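Local coordinates for DyP-type peroxidase (Pleurotus ostreatus, PDB 6FSL), which is a heme b peroxidase of the dye-decolorizing family that probably uses hydrogen peroxide to oxidise dyes and other substrates, at residues Ala73-Ser78 against Gly134-Ala139; Ile261-Leu266 against Gly444-Asp449; Glu185-Leu190 against Gln247-Phe252; Ser194-Glu199 against Arg352-Gly357. The protein carries 1 engineered substitution. All blocks are in the same frame, centred on the assembly; numbering follows the deposited sequence.

Contact 1: Ala73-Ser78 against Gly134-Ala139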
# COMPACT_ATOMS: atom_id res chain seq x y z
N ALA A 73 2.31 -0.91 22.33
CA ALA A 73 2.51 -1.03 20.92
C ALA A 73 2.35 -2.47 20.51
O ALA A 73 2.88 -3.35 21.16
CB ALA A 73 3.89 -0.55 20.56
N ALA A 74 1.60 -2.69 19.45
CA ALA A 74 1.27 -4.01 18.97
C ALA A 74 2.39 -4.58 18.08
O ALA A 74 3.08 -3.86 17.35
CB ALA A 74 -0.04 -3.93 18.20
N VAL A 75 2.55 -5.89 18.11
CA VAL A 75 3.59 -6.55 17.32
C VAL A 75 2.95 -7.48 16.28
O VAL A 75 2.00 -8.17 16.58
CB VAL A 75 4.50 -7.42 18.21
CG1 VAL A 75 5.77 -7.78 17.45
CG2 VAL A 75 4.80 -6.73 19.54
N ASN A 76 3.50 -7.49 15.07
CA ASN A 76 3.16 -8.49 14.06
C ASN A 76 4.44 -9.05 13.46
O ASN A 76 5.55 -8.55 13.68
CB ASN A 76 2.27 -7.88 12.97
CG ASN A 76 0.78 -8.12 13.20
OD1 ASN A 76 -0.02 -7.94 12.26
ND2 ASN A 76 0.39 -8.49 14.42
N VAL A 77 4.28 -10.12 12.70
CA VAL A 77 5.42 -10.84 12.13
C VAL A 77 5.01 -11.45 10.81
O VAL A 77 3.84 -11.83 10.62
CB VAL A 77 5.94 -11.92 13.10
CG1 VAL A 77 4.92 -13.03 13.29
CG2 VAL A 77 7.25 -12.50 12.61
N SER A 78 5.97 -11.55 9.91
CA SER A 78 5.70 -11.89 8.53
C SER A 78 6.99 -12.49 7.97
O SER A 78 8.09 -12.02 8.31
CB SER A 78 5.30 -10.60 7.79
OG SER A 78 4.49 -10.82 6.66
N GLY A 134 12.51 -12.32 7.28
CA GLY A 134 11.24 -11.88 7.84
C GLY A 134 11.30 -10.45 8.32
O GLY A 134 12.30 -9.75 8.17
N VAL A 135 10.19 -10.03 8.91
CA VAL A 135 10.07 -8.70 9.43
C VAL A 135 9.23 -8.80 10.72
O VAL A 135 8.21 -9.56 10.76
CB VAL A 135 9.49 -7.77 8.35
CG1 VAL A 135 8.14 -8.25 7.84
CG2 VAL A 135 9.47 -6.32 8.80
N ILE A 136 9.73 -8.16 11.78
CA ILE A 136 8.98 -7.99 13.02
C ILE A 136 8.67 -6.53 13.01
O ILE A 136 9.58 -5.73 12.84
CB ILE A 136 9.82 -8.36 14.28
CG1 ILE A 136 10.08 -9.86 14.31
CG2 ILE A 136 9.15 -7.91 15.60
CD1 ILE A 136 11.04 -10.26 15.40
N PHE A 137 7.40 -6.17 13.13
CA PHE A 137 7.05 -4.76 13.23
C PHE A 137 6.17 -4.41 14.42
O PHE A 137 5.28 -5.19 14.83
CB PHE A 137 6.50 -4.18 11.92
CG PHE A 137 5.33 -4.90 11.32
CD1 PHE A 137 5.50 -6.12 10.67
CD2 PHE A 137 4.06 -4.31 11.30
CE1 PHE A 137 4.41 -6.77 10.07
CE2 PHE A 137 2.96 -4.95 10.71
CZ PHE A 137 3.14 -6.18 10.09
N VAL A 138 6.45 -3.24 14.96
CA VAL A 138 5.82 -2.76 16.16
C VAL A 138 5.37 -1.34 15.96
O VAL A 138 6.17 -0.48 15.61
CB VAL A 138 6.78 -2.79 17.37
CG1 VAL A 138 6.03 -2.40 18.66
CG2 VAL A 138 7.47 -4.14 17.50
N ALA A 139 4.10 -1.10 16.30
CA ALA A 139 3.38 0.14 16.00
C ALA A 139 2.65 0.66 17.26
O ALA A 139 1.93 -0.09 17.92
CB ALA A 139 2.37 -0.13 14.89
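Strands 74-78 and 134-139 run antiparallel, with their axes 4.8 Å apart and their directions at 162°. A74 with A139, N76 with F137 and S78 with V135 are hydrogen-bonded pairs, each joined by two backbone bonds. V75 with V138 and V77 with I136 are the non-hydrogen-bonded pairs between them. CA-H...O contacts, such as V138 CA to A74 O at 3.2 Å, add to the backbone bonds.

The main side-chain contact is a CH-pi one. F137 has CG between its backbone N and carbonyl carbon (chi1 55°), and this brings the ring back across the strand gap under N76. N76 CB sits over one face of the F137 ring, 3.8 Å from its centroid. The N76 amide is fixed as well. N76 ND2 donates to V75 O at 2.7 Å and also to K46 O, and N76 OD1 accepts from D11 N. The F137 ring also stacks with Y23. Further along this face S78 CB meets V135 CG1 at 3.7 Å, while S78 OG turns to S472 OG.

The other face is aliphatic. V75 and I136 run alongside each other in the same direction, with V75 CG1 3.9 Å from I136 CG2. V75 CG1 also meets V138 CG2 at 4.0 Å. Helices 31-41 and 143-156 cover this face. An antiparallel sheet with helices on one face fits the ferredoxin-like, alpha+beta fold of DyP-type peroxidases.

Contact 2: Ile261-Leu266 against Gly444-Asp449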
# COMPACT_ATOMS: atom_id res chain seq x y z
N ILE A 261 -3.49 24.51 -15.07
CA ILE A 261 -4.57 24.36 -16.02
C ILE A 261 -5.30 25.70 -16.17
O ILE A 261 -5.78 26.28 -15.17
CB ILE A 261 -5.53 23.26 -15.61
CG1 ILE A 261 -4.81 21.92 -15.64
CG2 ILE A 261 -6.70 23.24 -16.56
CD1 ILE A 261 -5.50 20.85 -14.82
N VAL A 262 -5.38 26.16 -17.43
CA VAL A 262 -6.03 27.42 -17.77
C VAL A 262 -7.47 27.13 -18.11
O VAL A 262 -7.79 26.50 -19.11
CB VAL A 262 -5.36 28.16 -18.93
CG1 VAL A 262 -6.02 29.52 -19.11
CG2 VAL A 262 -3.86 28.27 -18.68
N LEU A 263 -8.32 27.62 -17.23
CA LEU A 263 -9.69 27.24 -17.19
C LEU A 263 -10.44 28.43 -16.59
O LEU A 263 -9.98 29.02 -15.61
CB LEU A 263 -9.86 26.01 -16.30
CG LEU A 263 -11.21 25.32 -16.46
CD1 LEU A 263 -11.04 24.07 -17.34
CD2 LEU A 263 -11.85 24.98 -15.11
N PRO A 264 -11.56 28.80 -17.21
CA PRO A 264 -12.40 29.85 -16.67
C PRO A 264 -12.75 29.70 -15.19
O PRO A 264 -13.26 28.67 -14.77
CB PRO A 264 -13.65 29.77 -17.55
CG PRO A 264 -13.06 29.43 -18.90
CD PRO A 264 -11.90 28.52 -18.62
N GLY A 265 -12.46 30.74 -14.43
CA GLY A 265 -12.76 30.82 -13.01
C GLY A 265 -11.62 30.48 -12.05
O GLY A 265 -11.86 30.46 -10.83
N LEU A 266 -10.40 30.24 -12.55
CA LEU A 266 -9.30 29.74 -11.71
C LEU A 266 -8.07 30.62 -11.77
O LEU A 266 -7.64 31.04 -12.86
CB LEU A 266 -8.90 28.31 -12.14
CG LEU A 266 -9.87 27.13 -11.98
CD1 LEU A 266 -9.25 25.83 -12.47
CD2 LEU A 266 -10.37 26.95 -10.55
N GLY A 444 -5.51 13.59 -20.73
CA GLY A 444 -6.81 13.85 -20.13
C GLY A 444 -6.83 14.71 -18.88
O GLY A 444 -7.90 14.85 -18.30
N THR A 445 -5.70 15.29 -18.47
CA THR A 445 -5.67 16.07 -17.23
C THR A 445 -6.34 17.44 -17.34
O THR A 445 -6.76 17.97 -16.33
CB THR A 445 -4.24 16.30 -16.68
OG1 THR A 445 -3.46 17.02 -17.65
CG2 THR A 445 -3.58 14.99 -16.26
N ASN A 446 -6.41 18.03 -18.53
CA ASN A 446 -7.21 19.23 -18.77
C ASN A 446 -8.66 18.84 -19.14
O ASN A 446 -8.87 18.23 -20.18
CB ASN A 446 -6.61 20.02 -19.93
CG ASN A 446 -7.23 21.39 -20.11
OD1 ASN A 446 -8.41 21.63 -19.77
ND2 ASN A 446 -6.44 22.31 -20.64
N PRO A 447 -9.66 19.22 -18.31
CA PRO A 447 -11.07 18.92 -18.62
C PRO A 447 -11.52 19.39 -20.00
O PRO A 447 -12.28 18.68 -20.66
CB PRO A 447 -11.84 19.69 -17.55
CG PRO A 447 -10.92 19.78 -16.41
CD PRO A 447 -9.55 19.92 -17.02
N ASN A 448 -11.05 20.56 -20.43
CA ASN A 448 -11.45 21.13 -21.72
C ASN A 448 -10.68 20.60 -22.89
O ASN A 448 -11.16 20.73 -24.00
CB ASN A 448 -11.32 22.65 -21.73
CG ASN A 448 -12.38 23.33 -20.88
OD1 ASN A 448 -13.44 22.78 -20.64
ND2 ASN A 448 -12.08 24.54 -20.43
N ASP A 449 -9.47 20.07 -22.67
CA ASP A 449 -8.63 19.56 -23.75
C ASP A 449 -8.08 18.15 -23.38
O ASP A 449 -6.91 17.97 -23.06
CB ASP A 449 -7.54 20.58 -24.12
CG ASP A 449 -7.03 20.42 -25.56
OD1 ASP A 449 -7.51 19.51 -26.31
OD2 ASP A 449 -6.15 21.21 -25.96
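I261 and L263 each meet the 444-449 loop with a branch end. I261 CD1 touches T445 O at 3.5 Å. I261 CG2 lies beside the N446 amide, 4.0 Å from N446 OD1, and the two side chains pass in opposite senses. L263 crosses N448 at about a right angle and brings CD1 to 3.3 Å from N448 ND2. P447 adds an apolar contact to each, with P447 CG 4.4 Å from L263 CD1 and P447 CD near I261 CG2. Apolar branches thus meet amide groups and the P447 ring, and the segments bury little surface on each other.

The contact joins the loop between helices 249-258 and 268-280 to the loop between strands 441-443 and 453-455. Two turns shape it. L263 to L266 form a type II beta turn, with G265 at positive phi. N446 OD1 accepts from N448 N at 2.9 Å, an Asx turn, with the donor above the carbonyl plane. CG anti to the N446 backbone N (chi1 -171°) places the amide for this bond. With an alanine here, N448 N would probably be left without this acceptor and a gap would open beside I261 CG2.

Farther out lies helix 268-280. Its R278 bonds to T445 O and G444 O, and its L275 packs on I261 and T445.

Contact 3: Glu185-Leu190 against Gln247-Phe252. Engineered in segment 185-190: W189 (natural residue Phe). With HEM (protoporphyrin IX containing Fe), chain C.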
# COMPACT_ATOMS: atom_id res chain seq x y z
N GLU A 185 -0.27 11.96 3.30
CA GLU A 185 1.05 11.62 2.78
C GLU A 185 1.84 12.90 2.41
O GLU A 185 1.29 14.01 2.43
CB GLU A 185 0.94 10.56 1.68
CG GLU A 185 0.16 10.94 0.43
CD GLU A 185 0.84 11.98 -0.36
OE1 GLU A 185 2.08 11.98 -0.41
OE2 GLU A 185 0.15 12.81 -0.94
N HIS A 186 3.13 12.75 2.11
CA HIS A 186 4.04 13.91 2.01
C HIS A 186 3.82 14.86 0.82
O HIS A 186 4.22 16.03 0.88
CB HIS A 186 5.49 13.45 2.02
CG HIS A 186 6.07 13.34 3.39
ND1 HIS A 186 6.47 14.44 4.11
CD2 HIS A 186 6.32 12.26 4.17
CE1 HIS A 186 6.92 14.05 5.29
NE2 HIS A 186 6.85 12.74 5.35
N PHE A 187 3.21 14.38 -0.26
CA PHE A 187 2.77 15.28 -1.35
C PHE A 187 1.64 16.17 -0.91
O PHE A 187 1.45 17.23 -1.51
CB PHE A 187 2.31 14.55 -2.61
CG PHE A 187 3.37 13.75 -3.29
CD1 PHE A 187 4.64 14.28 -3.52
CD2 PHE A 187 3.10 12.44 -3.75
CE1 PHE A 187 5.61 13.54 -4.18
CE2 PHE A 187 4.07 11.70 -4.41
CZ PHE A 187 5.33 12.26 -4.62
N GLY A 188 0.89 15.76 0.11
CA GLY A 188 -0.13 16.63 0.70
C GLY A 188 -1.53 16.06 0.77
O GLY A 188 -2.41 16.71 1.31
N TRP A 189 -1.74 14.85 0.26
CA TRP A 189 -3.07 14.24 0.12
C TRP A 189 -3.42 13.39 1.33
O TRP A 189 -2.58 12.61 1.80
CB TRP A 189 -3.13 13.37 -1.15
CG TRP A 189 -3.49 14.13 -2.35
CD1 TRP A 189 -4.72 14.16 -2.99
CD2 TRP A 189 -2.64 15.02 -3.06
NE1 TRP A 189 -4.66 15.01 -4.06
CE2 TRP A 189 -3.40 15.56 -4.13
CE3 TRP A 189 -1.32 15.43 -2.90
CZ2 TRP A 189 -2.89 16.49 -5.02
CZ3 TRP A 189 -0.79 16.36 -3.80
CH2 TRP A 189 -1.58 16.88 -4.86
N LEU A 190 -4.67 13.51 1.80
CA LEU A 190 -5.25 12.61 2.81
C LEU A 190 -5.21 11.19 2.33
O LEU A 190 -5.77 10.89 1.28
CB LEU A 190 -6.71 12.99 3.08
CG LEU A 190 -7.46 12.21 4.18
CD1 LEU A 190 -6.72 12.26 5.50
CD2 LEU A 190 -8.87 12.80 4.34
N GLN A 247 9.66 9.84 -1.73
CA GLN A 247 8.89 10.84 -2.44
C GLN A 247 9.72 12.08 -2.67
O GLN A 247 10.44 12.51 -1.78
CB GLN A 247 7.63 11.19 -1.65
CG GLN A 247 6.67 10.02 -1.61
CD GLN A 247 5.37 10.31 -0.88
OE1 GLN A 247 4.56 11.09 -1.33
NE2 GLN A 247 5.16 9.64 0.23
N MET A 248 9.62 12.64 -3.87
CA MET A 248 10.34 13.83 -4.28
C MET A 248 9.34 15.00 -4.28
O MET A 248 8.76 15.33 -5.31
CB MET A 248 11.00 13.60 -5.63
CG MET A 248 11.80 12.30 -5.75
SD MET A 248 13.19 12.11 -4.60
CE MET A 248 14.31 13.34 -5.25
N VAL A 249 9.12 15.59 -3.10
CA VAL A 249 8.02 16.52 -2.86
C VAL A 249 8.27 17.89 -3.51
O VAL A 249 7.46 18.37 -4.28
CB VAL A 249 7.70 16.66 -1.33
CG1 VAL A 249 6.59 17.66 -1.04
CG2 VAL A 249 7.33 15.34 -0.71
N PRO A 250 9.40 18.54 -3.19
CA PRO A 250 9.55 19.83 -3.86
C PRO A 250 9.51 19.75 -5.42
O PRO A 250 9.03 20.68 -6.07
CB PRO A 250 10.92 20.34 -3.36
CG PRO A 250 11.29 19.47 -2.20
CD PRO A 250 10.57 18.18 -2.37
N GLU A 251 10.02 18.65 -5.99
CA GLU A 251 9.97 18.40 -7.45
C GLU A 251 8.54 18.19 -7.93
O GLU A 251 8.14 18.73 -8.96
CB GLU A 251 10.82 17.17 -7.84
CG GLU A 251 12.34 17.38 -7.76
CD GLU A 251 12.96 17.05 -6.40
OE1 GLU A 251 12.25 17.17 -5.37
OE2 GLU A 251 14.16 16.68 -6.36
N PHE A 252 7.76 17.44 -7.18
CA PHE A 252 6.33 17.36 -7.45
C PHE A 252 5.62 18.72 -7.34
O PHE A 252 4.89 19.09 -8.27
CB PHE A 252 5.67 16.28 -6.57
CG PHE A 252 4.23 16.00 -6.91
CD1 PHE A 252 3.87 15.44 -8.13
CD2 PHE A 252 3.22 16.29 -6.01
CE1 PHE A 252 2.53 15.18 -8.45
CE2 PHE A 252 1.90 16.03 -6.33
CZ PHE A 252 1.55 15.46 -7.54
CHA HEM C . -5.26 5.34 -2.91
CHB HEM C . -1.30 8.04 -2.63
CHC HEM C . 1.47 4.17 -3.73
CHD HEM C . -2.60 1.69 -4.55
C1A HEM C . -4.41 6.41 -2.70
C2A HEM C . -4.83 7.73 -2.34
C3A HEM C . -3.70 8.47 -2.28
C4A HEM C . -2.60 7.63 -2.61
CMA HEM C . -3.60 9.96 -1.91
CAA HEM C . -6.22 8.26 -2.12
CBA HEM C . -6.70 8.26 -0.66
CGA HEM C . -7.07 6.87 -0.26
O1A HEM C . -8.02 6.30 -0.79
O2A HEM C . -6.40 6.27 0.60
C1B HEM C . -0.19 7.20 -2.87
C2B HEM C . 1.17 7.64 -2.74
C3B HEM C . 1.97 6.57 -3.05
C4B HEM C . 1.04 5.44 -3.35
CMB HEM C . 1.63 9.02 -2.36
CAB HEM C . 3.46 6.46 -3.08
CBB HEM C . 4.33 7.41 -2.80
C1C HEM C . 0.61 3.12 -4.08
C2C HEM C . 0.97 1.84 -4.53
C3C HEM C . -0.21 1.12 -4.77
C4C HEM C . -1.29 2.01 -4.47
CMC HEM C . 2.39 1.33 -4.70
CAC HEM C . -0.40 -0.23 -5.34
CBC HEM C . 0.50 -0.85 -6.11
C1D HEM C . -3.62 2.49 -4.12
C2D HEM C . -5.02 1.98 -4.07
C3D HEM C . -5.73 3.01 -3.61
C4D HEM C . -4.80 4.12 -3.38
CMD HEM C . -5.57 0.58 -4.44
CAD HEM C . -7.19 2.97 -3.38
CBD HEM C . -8.01 3.18 -4.63
CGD HEM C . -9.46 3.32 -4.19
O1D HEM C . -10.06 4.42 -4.45
O2D HEM C . -10.01 2.36 -3.55
NA HEM C . -3.05 6.40 -2.94
NB HEM C . -0.20 5.93 -3.28
NC HEM C . -0.77 3.22 -4.12
ND HEM C . -3.55 3.78 -3.74
FE HEM C . -1.96 4.82 -3.52
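F187 is layered between F252 and Q247. F252 lies over one face of its ring and the Q247 amide end over the opposite face. The two phenyl rings meet obliquely, with centroids 4.5 Å apart and planes at 45°. The Q247 amide is steeply inclined to the F187 ring, at 72°. M248 O lies at the ring edge. V249 packs beside F187 CD1, and its methyls also touch H186. F187 CG is anti to its carbonyl carbon (chi1 -63°), which sends the ring toward the start of helix 249-258. Replacing F187 by an alanine would probably open a gap between F252 and the Q247 amide and leave that amide freer to turn.

W189 is an engineered residue, Phe in the natural sequence. Its CZ3 meets the edge of the F252 ring, 3.7 Å from CE2. W189 NE1 bonds to R282 O, and W189 CB lies 3.5 Å from heme CMA. F252 also meets F461 edge-to-face.

E185 folds back over its own type I turn. OE1 accepts from F187 N at 2.7 Å and OE2 from W189 N at 3.0 Å, both from above the carboxylate plane. OE1 also lies 3.6 Å from heme CMB.

This is the edge of the heme pocket. Two backbone N-H groups fix the rotation of the E185 carboxylate. F187 and W189 lie beside heme methyls CMB and CMA, while the E185 carboxylate adds a polar group next to CMB.

Contact 4: Ser194-Glu199 against Arg352-Gly357. With HEM (protoporphyrin IX containing Fe), chain C.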
# COMPACT_ATOMS: atom_id res chain seq x y z
N SER A 194 -9.83 4.85 1.16
CA SER A 194 -10.55 3.76 0.53
C SER A 194 -9.85 2.42 0.77
O SER A 194 -8.79 2.16 0.24
CB SER A 194 -10.70 4.05 -0.96
OG SER A 194 -11.63 3.18 -1.58
N ASN A 195 -10.44 1.57 1.58
CA ASN A 195 -10.02 0.19 1.69
C ASN A 195 -11.23 -0.73 1.51
O ASN A 195 -12.35 -0.31 1.76
CB ASN A 195 -9.37 -0.06 3.05
CG ASN A 195 -7.86 0.14 3.06
OD1 ASN A 195 -7.30 0.42 4.11
ND2 ASN A 195 -7.19 -0.04 1.92
N PRO A 196 -11.00 -1.99 1.08
CA PRO A 196 -12.14 -2.87 0.91
C PRO A 196 -12.68 -3.30 2.26
O PRO A 196 -11.91 -3.55 3.18
CB PRO A 196 -11.56 -4.07 0.16
CG PRO A 196 -10.14 -4.12 0.56
CD PRO A 196 -9.73 -2.69 0.85
N ALA A 197 -14.01 -3.34 2.36
CA ALA A 197 -14.69 -3.93 3.49
C ALA A 197 -14.66 -5.45 3.28
O ALA A 197 -14.85 -5.92 2.16
CB ALA A 197 -16.14 -3.43 3.58
N VAL A 198 -14.47 -6.20 4.35
CA VAL A 198 -14.40 -7.66 4.28
C VAL A 198 -15.61 -8.37 4.90
O VAL A 198 -15.91 -8.23 6.10
CB VAL A 198 -13.10 -8.15 4.94
CG1 VAL A 198 -12.93 -9.66 4.77
CG2 VAL A 198 -11.93 -7.43 4.30
N GLU A 199 -16.31 -9.15 4.08
CA GLU A 199 -17.43 -9.99 4.55
C GLU A 199 -17.00 -10.80 5.78
O GLU A 199 -15.91 -11.34 5.84
CB GLU A 199 -17.96 -10.93 3.46
CG GLU A 199 -18.66 -10.24 2.28
CD GLU A 199 -19.51 -11.19 1.46
OE1 GLU A 199 -20.39 -11.83 2.08
OE2 GLU A 199 -19.32 -11.31 0.21
N ARG A 352 -8.19 -6.33 -5.27
CA ARG A 352 -8.27 -5.43 -4.13
C ARG A 352 -7.14 -5.67 -3.17
O ARG A 352 -6.63 -6.77 -3.09
CB ARG A 352 -9.62 -5.57 -3.42
CG ARG A 352 -10.83 -5.42 -4.33
CD ARG A 352 -10.86 -4.11 -5.08
NE ARG A 352 -10.72 -2.95 -4.21
CZ ARG A 352 -11.69 -2.47 -3.42
NH1 ARG A 352 -12.91 -3.06 -3.35
NH2 ARG A 352 -11.43 -1.38 -2.70
N ILE A 353 -6.72 -4.59 -2.48
CA ILE A 353 -5.69 -4.67 -1.44
C ILE A 353 -6.07 -3.80 -0.25
O ILE A 353 -6.73 -2.77 -0.41
CB ILE A 353 -4.30 -4.27 -1.96
CG1 ILE A 353 -4.36 -2.98 -2.76
CG2 ILE A 353 -3.73 -5.37 -2.85
CD1 ILE A 353 -2.98 -2.36 -2.99
N ILE A 354 -5.66 -4.26 0.94
CA ILE A 354 -5.76 -3.47 2.16
C ILE A 354 -4.42 -2.78 2.39
O ILE A 354 -3.39 -3.43 2.49
CB ILE A 354 -6.13 -4.38 3.37
CG1 ILE A 354 -7.49 -5.04 3.13
CG2 ILE A 354 -6.15 -3.60 4.68
CD1 ILE A 354 -8.01 -5.90 4.26
N ARG A 355 -4.43 -1.46 2.48
CA ARG A 355 -3.22 -0.68 2.69
C ARG A 355 -3.08 -0.28 4.14
O ARG A 355 -4.04 0.07 4.81
CB ARG A 355 -3.25 0.56 1.82
CG ARG A 355 -3.26 0.19 0.35
CD ARG A 355 -3.39 1.43 -0.51
NE ARG A 355 -4.71 2.03 -0.34
CZ ARG A 355 -4.97 3.29 -0.00
NH1 ARG A 355 -4.03 4.19 0.17
NH2 ARG A 355 -6.24 3.65 0.12
N ARG A 356 -1.85 -0.39 4.64
CA ARG A 356 -1.50 0.03 6.00
C ARG A 356 -0.24 0.88 5.93
O ARG A 356 0.71 0.65 6.67
CB ARG A 356 -1.27 -1.19 6.89
CG ARG A 356 -2.43 -2.15 6.96
CD ARG A 356 -3.68 -1.57 7.63
NE ARG A 356 -4.69 -2.62 7.76
CZ ARG A 356 -6.02 -2.48 7.81
NH1 ARG A 356 -6.58 -1.30 7.76
NH2 ARG A 356 -6.78 -3.57 7.93
N GLY A 357 -0.25 1.87 5.06
CA GLY A 357 0.91 2.72 4.85
C GLY A 357 1.21 3.64 6.03
O GLY A 357 0.30 4.10 6.69
CHA HEM C . -5.26 5.34 -2.91
CHB HEM C . -1.30 8.04 -2.63
CHC HEM C . 1.47 4.17 -3.73
CHD HEM C . -2.60 1.69 -4.55
C1A HEM C . -4.41 6.41 -2.70
C2A HEM C . -4.83 7.73 -2.34
C3A HEM C . -3.70 8.47 -2.28
C4A HEM C . -2.60 7.63 -2.61
CMA HEM C . -3.60 9.96 -1.91
CAA HEM C . -6.22 8.26 -2.12
CBA HEM C . -6.70 8.26 -0.66
CGA HEM C . -7.07 6.87 -0.26
O1A HEM C . -8.02 6.30 -0.79
O2A HEM C . -6.40 6.27 0.60
C1B HEM C . -0.19 7.20 -2.87
C2B HEM C . 1.17 7.64 -2.74
C3B HEM C . 1.97 6.57 -3.05
C4B HEM C . 1.04 5.44 -3.35
CMB HEM C . 1.63 9.02 -2.36
CAB HEM C . 3.46 6.46 -3.08
CBB HEM C . 4.33 7.41 -2.80
C1C HEM C . 0.61 3.12 -4.08
C2C HEM C . 0.97 1.84 -4.53
C3C HEM C . -0.21 1.12 -4.77
C4C HEM C . -1.29 2.01 -4.47
CMC HEM C . 2.39 1.33 -4.70
CAC HEM C . -0.40 -0.23 -5.34
CBC HEM C . 0.50 -0.85 -6.11
C1D HEM C . -3.62 2.49 -4.12
C2D HEM C . -5.02 1.98 -4.07
C3D HEM C . -5.73 3.01 -3.61
C4D HEM C . -4.80 4.12 -3.38
CMD HEM C . -5.57 0.58 -4.44
CAD HEM C . -7.19 2.97 -3.38
CBD HEM C . -8.01 3.18 -4.63
CGD HEM C . -9.46 3.32 -4.19
O1D HEM C . -10.06 4.42 -4.45
O2D HEM C . -10.01 2.36 -3.55
NA HEM C . -3.05 6.40 -2.94
NB HEM C . -0.20 5.93 -3.28
NC HEM C . -0.77 3.22 -4.12
ND HEM C . -3.55 3.78 -3.74
FE HEM C . -1.96 4.82 -3.52
O HOH W 1 -9.17 0.04 -2.23
O HOH W 2 -6.84 -0.23 -0.60
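R355 and S194 share the polar work of this contact. R355 NH2 donates to S194 O at 3.0 Å. The oxygen is near the guanidinium plane, but the donor stands above the carbonyl plane. The same NH2 donates to heme O2A at 2.7 Å, while the bond from NH1 to O2A is weak. NH1 also makes a salt bridge to D191. S194 serves both propionates. S194 N donates to heme O1A at 3.0 Å and S194 OG to heme O2D at 2.7 Å. The N195 amide lies alongside the R355 backbone.

Water extends the network. Water 1 accepts from R352 NH2 at 2.7 Å and lies close to O2D and S194 O. Water 2 accepts from R355 NE at 3.1 Å, beside I353 O.

Faces of the guanidinium groups are covered too. The R355 side chain runs extended and then bends at chi3 (-68°), which lays its guanidinium over the heme with C4D 3.5 Å below the plane. P196 CB covers one face of the R352 guanidinium, and R352 makes a cation-pi contact with Y334.

P196 and I354 make up most of the apolar part. P196 CG meets I354 CG1 at 3.8 Å, and V198 CG2 lies near I354 CD1.

Both S194 and R355 are heme-binding residues. The positive guanidinium and the N-H and hydroxyl donors probably offset the propionate charges and hold the propionate end of the heme in place.

Overall arrangement
From the N terminus, contact 1 comes first. It closes a loop of 55 residues and pairs two neighbouring strands of the large antiparallel sheet. The chain then opens contact 3 at 185-190 and, a few residues on, contact 4 at 194-199. Contact 3 closes at 247-252, on the start of helix 249-258. Contact 2 opens next at 261-266. Contact 4 closes at 352-357, on edge strand 354-360 of the sheet that also holds contact 1. Contact 2 closes last, at 444-449, joining the loop between helices 249-258 and 268-280 to that between strands 441-443 and 453-455. Contact 4 therefore crosses both 3 and 2, while 3 and 2 follow in series. Contacts 3 and 4 both touch the heme.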